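Local coordinates for protein ammonium transporter (Kuenenia stuttgartiensis, PDB 6EU6) that probably senses ammonium at the membrane and passes the signal inward, as an ammonium transporter (Amt) family protein linked to a histidine kinase, at residues A[366-369]-A[370-374]; A[137-140]-A[141-144]; A[161-164]-A[165-169]. All blocks are in the same frame, centred on the assembly; numbering follows the deposited sequence.

Interaction 1: residues A[366-369]-A[370-374]; sequences VAFS and WSFGL
Val366 O takes the amide of Trp370 in a nearly straight bond: N to O is 2.9 Å, with an N-H...O angle of 168°. The next two bonds along the helix match it in length. Ser371 N lies 2.9 Å from Ala367 O, and Phe372 N lies 2.9 Å from Phe368 O, the latter clearly more bent. The fourth, from Gly373 N to Ser369 O, is weak at 3.0 Å, and a wider pi-type turn spans residues 370-372. The side-chain contact is between Phe368 and Phe372, one turn apart and pointing the same way. Phe368 has CG anti to its backbone N (chi1 -179°), and Phe372 has nearly the same first torsion, which lays the rings alongside each other. Their planes are within 15° of parallel, but the rings are slid apart and barely overlap, with centroids 5.0 Å apart. The closer fit is a CH-pi contact: Phe372 CB sits over the centre of the Phe368 ring, 4.0 Å from its centroid. At the far end, Phe368 CZ meets Phe372 CD2 at 3.7 Å. This is an i to i+4 aromatic pair on helix 353-385 of the Amt fold. The side chains of Phe368 and Phe372 also touch Met179 of helix 167-185, and Trp176 meets Phe368 edge-to-face. A bound nonyl maltoside detergent comes within about 4 Å of the Phe368 side chain. With an alanine here, Phe372 CB is likely to lose the ring face it rests on, and a gap would probably open beside Trp176. On another side of the helix, Leu374 CD1 covers one face of the Trp370 indole near its rim, while Trp370 NE1 is bonded to Ile135 O. Ser371 OG bonds to Ile173 O, and Ser369 OG turns back to Ile365 O within its own helix.

Interaction 2: residues A[137-140]-A[141-144]; sequences PIFG and HWAW
Ile138 O meets Trp142 twice. It accepts the Trp142 amide at N to O 3.1 Å, and it also lies over one face of the Trp142 indole, toward the rim, 3.3 Å from Trp142 CD1. The indole is folded back along the helix, since its CG is anti to the carbonyl carbon (chi1 -59°). That brings the six-membered ring up against the preceding turn. Ile138 CG2 is the branch that reaches it, touching Trp142 CZ2 at 3.5 Å. Trp142 NE1 does not bond to Ile138 O but to Leu74 O. Phe139 takes the other course, with CG anti to its backbone N (chi1 -171°). Its side chain crosses that of Trp142 at about a right angle. The ring planes stand 60° apart, an oblique meeting, and Phe139 CD2 touches Trp142 CE3 at 3.7 Å. Another atom of the same ring, Phe139 CE1, meets Ala143 CB at 4.0 Å. The backbone keeps i to i+4 helix bonds, from His141 N to Pro137 O at 2.9 Å and on to Trp144 N to Gly140 O at 2.7 Å. The His141 imidazole leads away from the 137-140 turn: ND1 is bonded to Met66 O and NE2 to Ser70 OG. Trp144 NE1 is bonded to Asp163 O, and a bound buffer molecule, MES, lies about 4 Å from the Trp144 side chain. The arrangement belongs to the C-terminal end of a kinked transmembrane helix in the Amt fold, where Trp144 probably borders the outer ammonium site, as the equivalent tryptophan does in other Amt proteins.

Interaction 3: residues A[161-164]-A[165-169]; sequences FIDF and AGATV
Asp163 lies in an irregular run that continues to Gly166, the N-cap residue of helix 167-185, where phi is positive (110°). The Asp163 side chain has CG anti to its backbone N (chi1 -173°), which swings the carboxylate across the helix start. Four backbone amides grip it. Asp163 OD1 takes Ala167 N at 2.7 Å on its syn lone pair, and Gly166 N at 2.9 Å from well above the carboxylate plane. Asp163 OD2 takes Thr168 N at 2.8 Å on the syn side, tilted out of plane, and Val169 N at 3.0 Å nearly in line with the C-O bond. The two oxygens thus hold two donors each, which probably fixes the rotation of the carboxylate. Beside it, Phe161 CZ lies 3.9 Å from Thr168 OG1, with Thr168 CB at the ring edge; OG1 itself is bonded to Thr334 OG1. Asp163 N and Phe164 O bond a MES molecule, likely from the crystallisation liquor. Asp163 opens an Asp-Phe-Ala-Gly stretch and probably corresponds to the conserved aspartate near the outer ammonium site of Amt proteins, consistent with a structural role. One buried carboxylate serves amides that the first helix turn cannot pair within itself. The helix dipole would probably strengthen this grip, which probably helps hold the loop beside the MES site.

How the interactions relate
All three contacts are local, and they pack against one another. Interactions 2 and 3 are buried; interaction 1 is only partly so, with Phe368 near a bound detergent. Interactions 1 and 2 are both turns of membrane helices, 353-385 and 121-144, and they join through Trp370 on Ile138 and Trp142, and Ala367 on Phe139. Interaction 3 opens helix 167-185. It meets interaction 2 through Ala143 and Trp144 packing on Val169, and interaction 1 through Thr168 on Ala367. The chemistry changes accordingly: aromatic and apolar side chains carry the two helix contacts, whereas a carboxylate gripped by amides dominates the loop-to-helix junction.

Interaction 1: residues A[366-369]-A[370-374]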
ATOM      1  N   VAL A 366     -17.840  -4.356 -30.691  1.00 31.71           N
ATOM      2  CA  VAL A 366     -18.262  -2.972 -30.546  1.00 32.07           C
ATOM      3  C   VAL A 366     -17.211  -2.158 -29.763  1.00 33.08           C
ATOM      4  O   VAL A 366     -16.881  -1.076 -30.166  1.00 28.97           O
ATOM      5  CB  VAL A 366     -19.620  -2.876 -29.871  1.00 35.60           C
ATOM      6  CG1 VAL A 366     -19.942  -1.425 -29.507  1.00 34.10           C
ATOM      7  CG2 VAL A 366     -20.702  -3.470 -30.795  1.00 35.88           C
ATOM      8  N   ALA A 367     -16.674  -2.720 -28.682  1.00 30.79           N
ATOM      9  CA  ALA A 367     -15.620  -2.040 -27.868  1.00 31.21           C
ATOM     10  C   ALA A 367     -14.377  -1.737 -28.697  1.00 28.42           C
ATOM     11  O   ALA A 367     -13.841  -0.583 -28.729  1.00 29.23           O
ATOM     12  CB  ALA A 367     -15.272  -2.860 -26.609  1.00 31.11           C
ATOM     13  N   PHE A 368     -13.986  -2.723 -29.495  1.00 29.42           N
ATOM     14  CA  PHE A 368     -12.868  -2.532 -30.403  1.00 28.87           C
ATOM     15  C   PHE A 368     -13.182  -1.471 -31.390  1.00 30.30           C
ATOM     16  O   PHE A 368     -12.394  -0.569 -31.598  1.00 31.39           O
ATOM     17  CB  PHE A 368     -12.449  -3.871 -31.082  1.00 32.96           C
ATOM     18  CG  PHE A 368     -11.301  -3.729 -31.995  1.00 34.55           C
ATOM     19  CD1 PHE A 368     -10.011  -3.840 -31.526  1.00 35.67           C
ATOM     20  CD2 PHE A 368     -11.498  -3.391 -33.339  1.00 37.37           C
ATOM     21  CE1 PHE A 368      -8.917  -3.663 -32.350  1.00 36.76           C
ATOM     22  CE2 PHE A 368     -10.397  -3.220 -34.170  1.00 35.27           C
ATOM     23  CZ  PHE A 368      -9.108  -3.360 -33.688  1.00 34.23           C
ATOM     24  N   SER A 369     -14.311  -1.580 -32.072  1.00 30.07           N
ATOM     25  CA  SER A 369     -14.581  -0.640 -33.174  1.00 30.40           C
ATOM     26  C   SER A 369     -14.674   0.781 -32.674  1.00 31.46           C
ATOM     27  O   SER A 369     -14.202   1.726 -33.347  1.00 35.34           O
ATOM     28  CB  SER A 369     -15.902  -0.999 -33.901  1.00 31.28           C
ATOM     29  OG  SER A 369     -15.836  -2.343 -34.401  1.00 32.24           O
ATOM     30  N   TRP A 370     -15.364   0.953 -31.541  1.00 28.42           N
ATOM     31  CA  TRP A 370     -15.508   2.263 -30.947  1.00 30.91           C
ATOM     32  C   TRP A 370     -14.152   2.863 -30.468  1.00 32.00           C
ATOM     33  O   TRP A 370     -13.806   3.975 -30.835  1.00 31.63           O
ATOM     34  CB  TRP A 370     -16.490   2.127 -29.792  1.00 31.04           C
ATOM     35  CG  TRP A 370     -16.772   3.401 -28.939  1.00 31.91           C
ATOM     36  CD1 TRP A 370     -16.415   3.605 -27.591  1.00 32.31           C
ATOM     37  CD2 TRP A 370     -17.533   4.535 -29.315  1.00 32.70           C
ATOM     38  NE1 TRP A 370     -16.897   4.831 -27.157  1.00 33.22           N
ATOM     39  CE2 TRP A 370     -17.555   5.432 -28.200  1.00 32.84           C
ATOM     40  CE3 TRP A 370     -18.134   4.942 -30.512  1.00 34.03           C
ATOM     41  CZ2 TRP A 370     -18.235   6.659 -28.242  1.00 33.38           C
ATOM     42  CZ3 TRP A 370     -18.818   6.177 -30.538  1.00 34.50           C
ATOM     43  CH2 TRP A 370     -18.849   7.018 -29.412  1.00 35.79           C
ATOM     44  N   SER A 371     -13.410   2.125 -29.618  1.00 30.08           N
ATOM     45  CA  SER A 371     -12.223   2.650 -28.991  1.00 29.78           C
ATOM     46  C   SER A 371     -11.023   2.669 -29.922  1.00 29.07           C
ATOM     47  O   SER A 371     -10.357   3.699 -30.045  1.00 28.66           O
ATOM     48  CB  SER A 371     -11.935   1.923 -27.615  1.00 29.44           C
ATOM     49  OG  SER A 371     -10.757   2.465 -27.060  1.00 27.93           O
ATOM     50  N   PHE A 372     -10.756   1.593 -30.660  1.00 29.05           N
ATOM     51  CA  PHE A 372      -9.696   1.678 -31.664  1.00 30.37           C
ATOM     52  C   PHE A 372     -10.084   2.683 -32.764  1.00 32.22           C
ATOM     53  O   PHE A 372      -9.281   3.483 -33.174  1.00 30.49           O
ATOM     54  CB  PHE A 372      -9.450   0.317 -32.247  1.00 31.48           C
ATOM     55  CG  PHE A 372      -8.310   0.284 -33.174  1.00 38.32           C
ATOM     56  CD1 PHE A 372      -6.998   0.319 -32.687  1.00 34.30           C
ATOM     57  CD2 PHE A 372      -8.532   0.217 -34.560  1.00 37.70           C
ATOM     58  CE1 PHE A 372      -5.927   0.370 -33.550  1.00 36.49           C
ATOM     59  CE2 PHE A 372      -7.458   0.249 -35.428  1.00 34.92           C
ATOM     60  CZ  PHE A 372      -6.155   0.295 -34.923  1.00 37.16           C
ATOM     61  N   GLY A 373     -11.298   2.623 -33.296  1.00 34.31           N
ATOM     62  CA  GLY A 373     -11.647   3.534 -34.384  1.00 32.59           C
ATOM     63  C   GLY A 373     -11.663   5.011 -34.018  1.00 31.31           C
ATOM     64  O   GLY A 373     -11.086   5.851 -34.711  1.00 32.70           O
ATOM     65  N   LEU A 374     -12.309   5.361 -32.924  1.00 30.01           N
ATOM     66  CA  LEU A 374     -12.199   6.747 -32.459  1.00 35.23           C
ATOM     67  C   LEU A 374     -10.793   7.165 -32.031  1.00 35.57           C
ATOM     68  O   LEU A 374     -10.406   8.334 -32.147  1.00 36.16           O
ATOM     69  CB  LEU A 374     -13.126   7.034 -31.317  1.00 36.01           C
ATOM     70  CG  LEU A 374     -14.565   7.329 -31.679  1.00 42.86           C
ATOM     71  CD1 LEU A 374     -15.405   7.564 -30.410  1.00 40.93           C
ATOM     72  CD2 LEU A 374     -14.623   8.578 -32.578  1.00 47.03           C
TER

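Interaction 2: residues A[137-140]-A[141-144]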
ATOM      1  N   PRO A 137     -16.683   6.785 -21.083  1.00 25.73           N
ATOM      2  CA  PRO A 137     -17.985   6.858 -20.475  1.00 26.37           C
ATOM      3  C   PRO A 137     -19.199   6.544 -21.442  1.00 27.96           C
ATOM      4  O   PRO A 137     -20.215   6.065 -20.986  1.00 28.89           O
ATOM      5  CB  PRO A 137     -18.083   8.323 -19.995  1.00 27.27           C
ATOM      6  CG  PRO A 137     -17.214   9.077 -20.947  1.00 27.58           C
ATOM      7  CD  PRO A 137     -16.090   8.108 -21.336  1.00 28.44           C
ATOM      8  N   ILE A 138     -19.057   6.778 -22.734  1.00 30.43           N
ATOM      9  CA  ILE A 138     -20.159   6.435 -23.660  1.00 29.27           C
ATOM     10  C   ILE A 138     -20.292   4.920 -23.834  1.00 29.51           C
ATOM     11  O   ILE A 138     -21.370   4.374 -23.640  1.00 30.78           O
ATOM     12  CB  ILE A 138     -19.996   7.159 -25.017  1.00 29.99           C
ATOM     13  CG1 ILE A 138     -20.233   8.643 -24.800  1.00 28.98           C
ATOM     14  CG2 ILE A 138     -20.989   6.591 -26.040  1.00 32.63           C
ATOM     15  CD1 ILE A 138     -19.753   9.553 -25.924  1.00 32.40           C
ATOM     16  N   PHE A 139     -19.190   4.226 -24.102  1.00 29.47           N
ATOM     17  CA  PHE A 139     -19.224   2.744 -23.994  1.00 28.50           C
ATOM     18  C   PHE A 139     -19.689   2.255 -22.642  1.00 31.75           C
ATOM     19  O   PHE A 139     -20.460   1.311 -22.547  1.00 28.34           O
ATOM     20  CB  PHE A 139     -17.901   2.055 -24.397  1.00 29.07           C
ATOM     21  CG  PHE A 139     -18.019   0.561 -24.487  1.00 29.74           C
ATOM     22  CD1 PHE A 139     -17.851  -0.245 -23.345  1.00 30.45           C
ATOM     23  CD2 PHE A 139     -18.380  -0.067 -25.676  1.00 31.45           C
ATOM     24  CE1 PHE A 139     -18.019  -1.645 -23.419  1.00 30.00           C
ATOM     25  CE2 PHE A 139     -18.566  -1.478 -25.745  1.00 27.68           C
ATOM     26  CZ  PHE A 139     -18.359  -2.253 -24.616  1.00 31.26           C
ATOM     27  N   GLY A 140     -19.292   2.942 -21.591  1.00 29.30           N
ATOM     28  CA  GLY A 140     -19.710   2.551 -20.272  1.00 30.53           C
ATOM     29  C   GLY A 140     -21.218   2.648 -20.110  1.00 28.78           C
ATOM     30  O   GLY A 140     -21.810   1.870 -19.383  1.00 26.23           O
ATOM     31  N   HIS A 141     -21.794   3.675 -20.715  1.00 29.54           N
ATOM     32  CA  HIS A 141     -23.266   3.825 -20.691  1.00 32.46           C
ATOM     33  C   HIS A 141     -23.913   2.603 -21.387  1.00 28.42           C
ATOM     34  O   HIS A 141     -24.839   1.981 -20.857  1.00 31.10           O
ATOM     35  CB  HIS A 141     -23.699   5.095 -21.373  1.00 35.67           C
ATOM     36  CG  HIS A 141     -25.149   5.379 -21.203  1.00 35.85           C
ATOM     37  ND1 HIS A 141     -25.662   5.906 -20.039  1.00 32.63           N
ATOM     38  CD2 HIS A 141     -26.211   5.167 -22.031  1.00 35.27           C
ATOM     39  CE1 HIS A 141     -26.972   6.052 -20.165  1.00 36.34           C
ATOM     40  NE2 HIS A 141     -27.326   5.618 -21.364  1.00 34.02           N
ATOM     41  N   TRP A 142     -23.349   2.219 -22.518  1.00 30.34           N
ATOM     42  CA  TRP A 142     -23.926   1.112 -23.294  1.00 30.10           C
ATOM     43  C   TRP A 142     -23.974  -0.151 -22.482  1.00 32.82           C
ATOM     44  O   TRP A 142     -24.955  -0.914 -22.576  1.00 32.07           O
ATOM     45  CB  TRP A 142     -23.176   0.894 -24.589  1.00 28.19           C
ATOM     46  CG  TRP A 142     -23.150   2.067 -25.481  1.00 27.01           C
ATOM     47  CD1 TRP A 142     -23.898   3.225 -25.355  1.00 29.12           C
ATOM     48  CD2 TRP A 142     -22.322   2.254 -26.621  1.00 26.04           C
ATOM     49  NE1 TRP A 142     -23.546   4.119 -26.353  1.00 27.35           N
ATOM     50  CE2 TRP A 142     -22.598   3.522 -27.142  1.00 27.85           C
ATOM     51  CE3 TRP A 142     -21.355   1.478 -27.245  1.00 28.80           C
ATOM     52  CZ2 TRP A 142     -21.932   4.024 -28.242  1.00 29.35           C
ATOM     53  CZ3 TRP A 142     -20.738   1.972 -28.328  1.00 30.11           C
ATOM     54  CH2 TRP A 142     -21.009   3.224 -28.806  1.00 30.79           C
ATOM     55  N   ALA A 143     -22.891  -0.377 -21.709  1.00 29.95           N
ATOM     56  CA  ALA A 143     -22.658  -1.660 -20.976  1.00 28.31           C
ATOM     57  C   ALA A 143     -23.204  -1.642 -19.591  1.00 27.80           C
ATOM     58  O   ALA A 143     -23.775  -2.620 -19.093  1.00 30.07           O
ATOM     59  CB  ALA A 143     -21.153  -1.974 -20.962  1.00 27.97           C
ATOM     60  N   TRP A 144     -23.150  -0.464 -18.968  1.00 26.99           N
ATOM     61  CA  TRP A 144     -23.457  -0.348 -17.563  1.00 29.13           C
ATOM     62  C   TRP A 144     -24.439   0.791 -17.229  1.00 29.99           C
ATOM     63  O   TRP A 144     -24.572   1.128 -16.080  1.00 31.31           O
ATOM     64  CB  TRP A 144     -22.133  -0.025 -16.805  1.00 30.62           C
ATOM     65  CG  TRP A 144     -21.138  -1.161 -16.667  1.00 28.84           C
ATOM     66  CD1 TRP A 144     -21.311  -2.478 -16.979  1.00 31.20           C
ATOM     67  CD2 TRP A 144     -19.814  -1.043 -16.161  1.00 29.45           C
ATOM     68  NE1 TRP A 144     -20.146  -3.209 -16.708  1.00 28.58           N
ATOM     69  CE2 TRP A 144     -19.231  -2.342 -16.175  1.00 28.70           C
ATOM     70  CE3 TRP A 144     -19.071   0.029 -15.670  1.00 29.16           C
ATOM     71  CZ2 TRP A 144     -17.960  -2.583 -15.725  1.00 30.90           C
ATOM     72  CZ3 TRP A 144     -17.797  -0.201 -15.194  1.00 29.09           C
ATOM     73  CH2 TRP A 144     -17.230  -1.515 -15.261  1.00 31.44           C
TER

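Interaction 3: residues A[161-164]-A[165-169]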
ATOM      1  N   PHE A 161     -25.348  -8.156 -22.508  1.00 33.16           N
ATOM      2  CA  PHE A 161     -23.894  -8.070 -22.291  1.00 33.19           C
ATOM      3  C   PHE A 161     -23.576  -8.084 -20.784  1.00 32.39           C
ATOM      4  O   PHE A 161     -24.234  -7.396 -20.019  1.00 32.86           O
ATOM      5  CB  PHE A 161     -23.326  -6.809 -22.908  1.00 32.37           C
ATOM      6  CG  PHE A 161     -21.833  -6.750 -22.904  1.00 30.00           C
ATOM      7  CD1 PHE A 161     -21.082  -7.672 -23.628  1.00 31.13           C
ATOM      8  CD2 PHE A 161     -21.164  -5.779 -22.188  1.00 30.51           C
ATOM      9  CE1 PHE A 161     -19.698  -7.625 -23.649  1.00 30.59           C
ATOM     10  CE2 PHE A 161     -19.750  -5.722 -22.201  1.00 28.96           C
ATOM     11  CZ  PHE A 161     -19.040  -6.677 -22.904  1.00 28.25           C
ATOM     12  N   ILE A 162     -22.585  -8.890 -20.412  1.00 30.77           N
ATOM     13  CA  ILE A 162     -22.116  -9.010 -19.043  1.00 33.35           C
ATOM     14  C   ILE A 162     -20.625  -8.607 -18.953  1.00 30.11           C
ATOM     15  O   ILE A 162     -19.815  -9.068 -19.718  1.00 26.48           O
ATOM     16  CB  ILE A 162     -22.260 -10.447 -18.556  1.00 31.72           C
ATOM     17  CG1 ILE A 162     -23.778 -10.828 -18.480  1.00 33.55           C
ATOM     18  CG2 ILE A 162     -21.635 -10.678 -17.184  1.00 33.74           C
ATOM     19  CD1 ILE A 162     -23.973 -12.320 -18.362  1.00 33.40           C
ATOM     20  N   ASP A 163     -20.323  -7.721 -18.026  1.00 29.22           N
ATOM     21  CA  ASP A 163     -18.935  -7.462 -17.649  1.00 28.14           C
ATOM     22  C   ASP A 163     -18.957  -7.002 -16.179  1.00 28.15           C
ATOM     23  O   ASP A 163     -19.238  -5.859 -15.888  1.00 28.47           O
ATOM     24  CB  ASP A 163     -18.369  -6.427 -18.566  1.00 28.92           C
ATOM     25  CG  ASP A 163     -16.891  -6.204 -18.367  1.00 30.68           C
ATOM     26  OD1 ASP A 163     -16.272  -6.809 -17.436  1.00 26.64           O
ATOM     27  OD2 ASP A 163     -16.367  -5.374 -19.126  1.00 30.37           O
ATOM     28  N   PHE A 164     -18.701  -7.928 -15.272  1.00 25.10           N
ATOM     29  CA  PHE A 164     -18.801  -7.604 -13.865  1.00 26.72           C
ATOM     30  C   PHE A 164     -18.033  -6.365 -13.411  1.00 26.95           C
ATOM     31  O   PHE A 164     -18.604  -5.439 -12.825  1.00 28.70           O
ATOM     32  CB  PHE A 164     -18.341  -8.839 -13.063  1.00 25.88           C
ATOM     33  CG  PHE A 164     -18.302  -8.594 -11.602  1.00 27.84           C
ATOM     34  CD1 PHE A 164     -19.459  -8.191 -10.926  1.00 27.46           C
ATOM     35  CD2 PHE A 164     -17.158  -8.865 -10.862  1.00 26.75           C
ATOM     36  CE1 PHE A 164     -19.424  -7.966  -9.560  1.00 30.99           C
ATOM     37  CE2 PHE A 164     -17.132  -8.628  -9.503  1.00 27.88           C
ATOM     38  CZ  PHE A 164     -18.237  -8.151  -8.843  1.00 30.44           C
ATOM     39  N   ALA A 165     -16.723  -6.378 -13.626  1.00 28.40           N
ATOM     40  CA  ALA A 165     -15.871  -5.344 -13.121  1.00 27.88           C
ATOM     41  C   ALA A 165     -15.110  -4.579 -14.216  1.00 31.47           C
ATOM     42  O   ALA A 165     -14.376  -3.651 -13.918  1.00 27.04           O
ATOM     43  CB  ALA A 165     -14.965  -5.929 -12.038  1.00 29.24           C
ATOM     44  N   GLY A 166     -15.316  -4.907 -15.493  1.00 27.98           N
ATOM     45  CA  GLY A 166     -14.752  -4.098 -16.546  1.00 28.87           C
ATOM     46  C   GLY A 166     -13.626  -4.687 -17.364  1.00 27.86           C
ATOM     47  O   GLY A 166     -12.697  -3.961 -17.800  1.00 26.28           O
ATOM     48  N   ALA A 167     -13.677  -5.987 -17.610  1.00 25.86           N
ATOM     49  CA  ALA A 167     -12.697  -6.551 -18.504  1.00 25.62           C
ATOM     50  C   ALA A 167     -12.684  -5.838 -19.885  1.00 27.66           C
ATOM     51  O   ALA A 167     -11.611  -5.568 -20.473  1.00 26.13           O
ATOM     52  CB  ALA A 167     -12.936  -8.044 -18.693  1.00 25.89           C
ATOM     53  N   THR A 168     -13.890  -5.556 -20.373  1.00 28.44           N
ATOM     54  CA  THR A 168     -14.094  -4.816 -21.588  1.00 24.42           C
ATOM     55  C   THR A 168     -14.225  -3.316 -21.275  1.00 26.72           C
ATOM     56  O   THR A 168     -13.516  -2.501 -21.850  1.00 28.10           O
ATOM     57  CB  THR A 168     -15.353  -5.338 -22.364  1.00 25.75           C
ATOM     58  OG1 THR A 168     -15.093  -6.670 -22.853  1.00 26.36           O
ATOM     59  CG2 THR A 168     -15.590  -4.492 -23.541  1.00 28.96           C
ATOM     60  N   VAL A 169     -15.084  -2.971 -20.351  1.00 24.45           N
ATOM     61  CA  VAL A 169     -15.453  -1.569 -20.126  1.00 24.28           C
ATOM     62  C   VAL A 169     -14.218  -0.731 -19.707  1.00 23.82           C
ATOM     63  O   VAL A 169     -14.024   0.393 -20.191  1.00 26.05           O
ATOM     64  CB  VAL A 169     -16.544  -1.487 -19.074  1.00 25.87           C
ATOM     65  CG1 VAL A 169     -16.868  -0.006 -18.706  1.00 26.88           C
ATOM     66  CG2 VAL A 169     -17.822  -2.096 -19.622  1.00 30.24           C
TER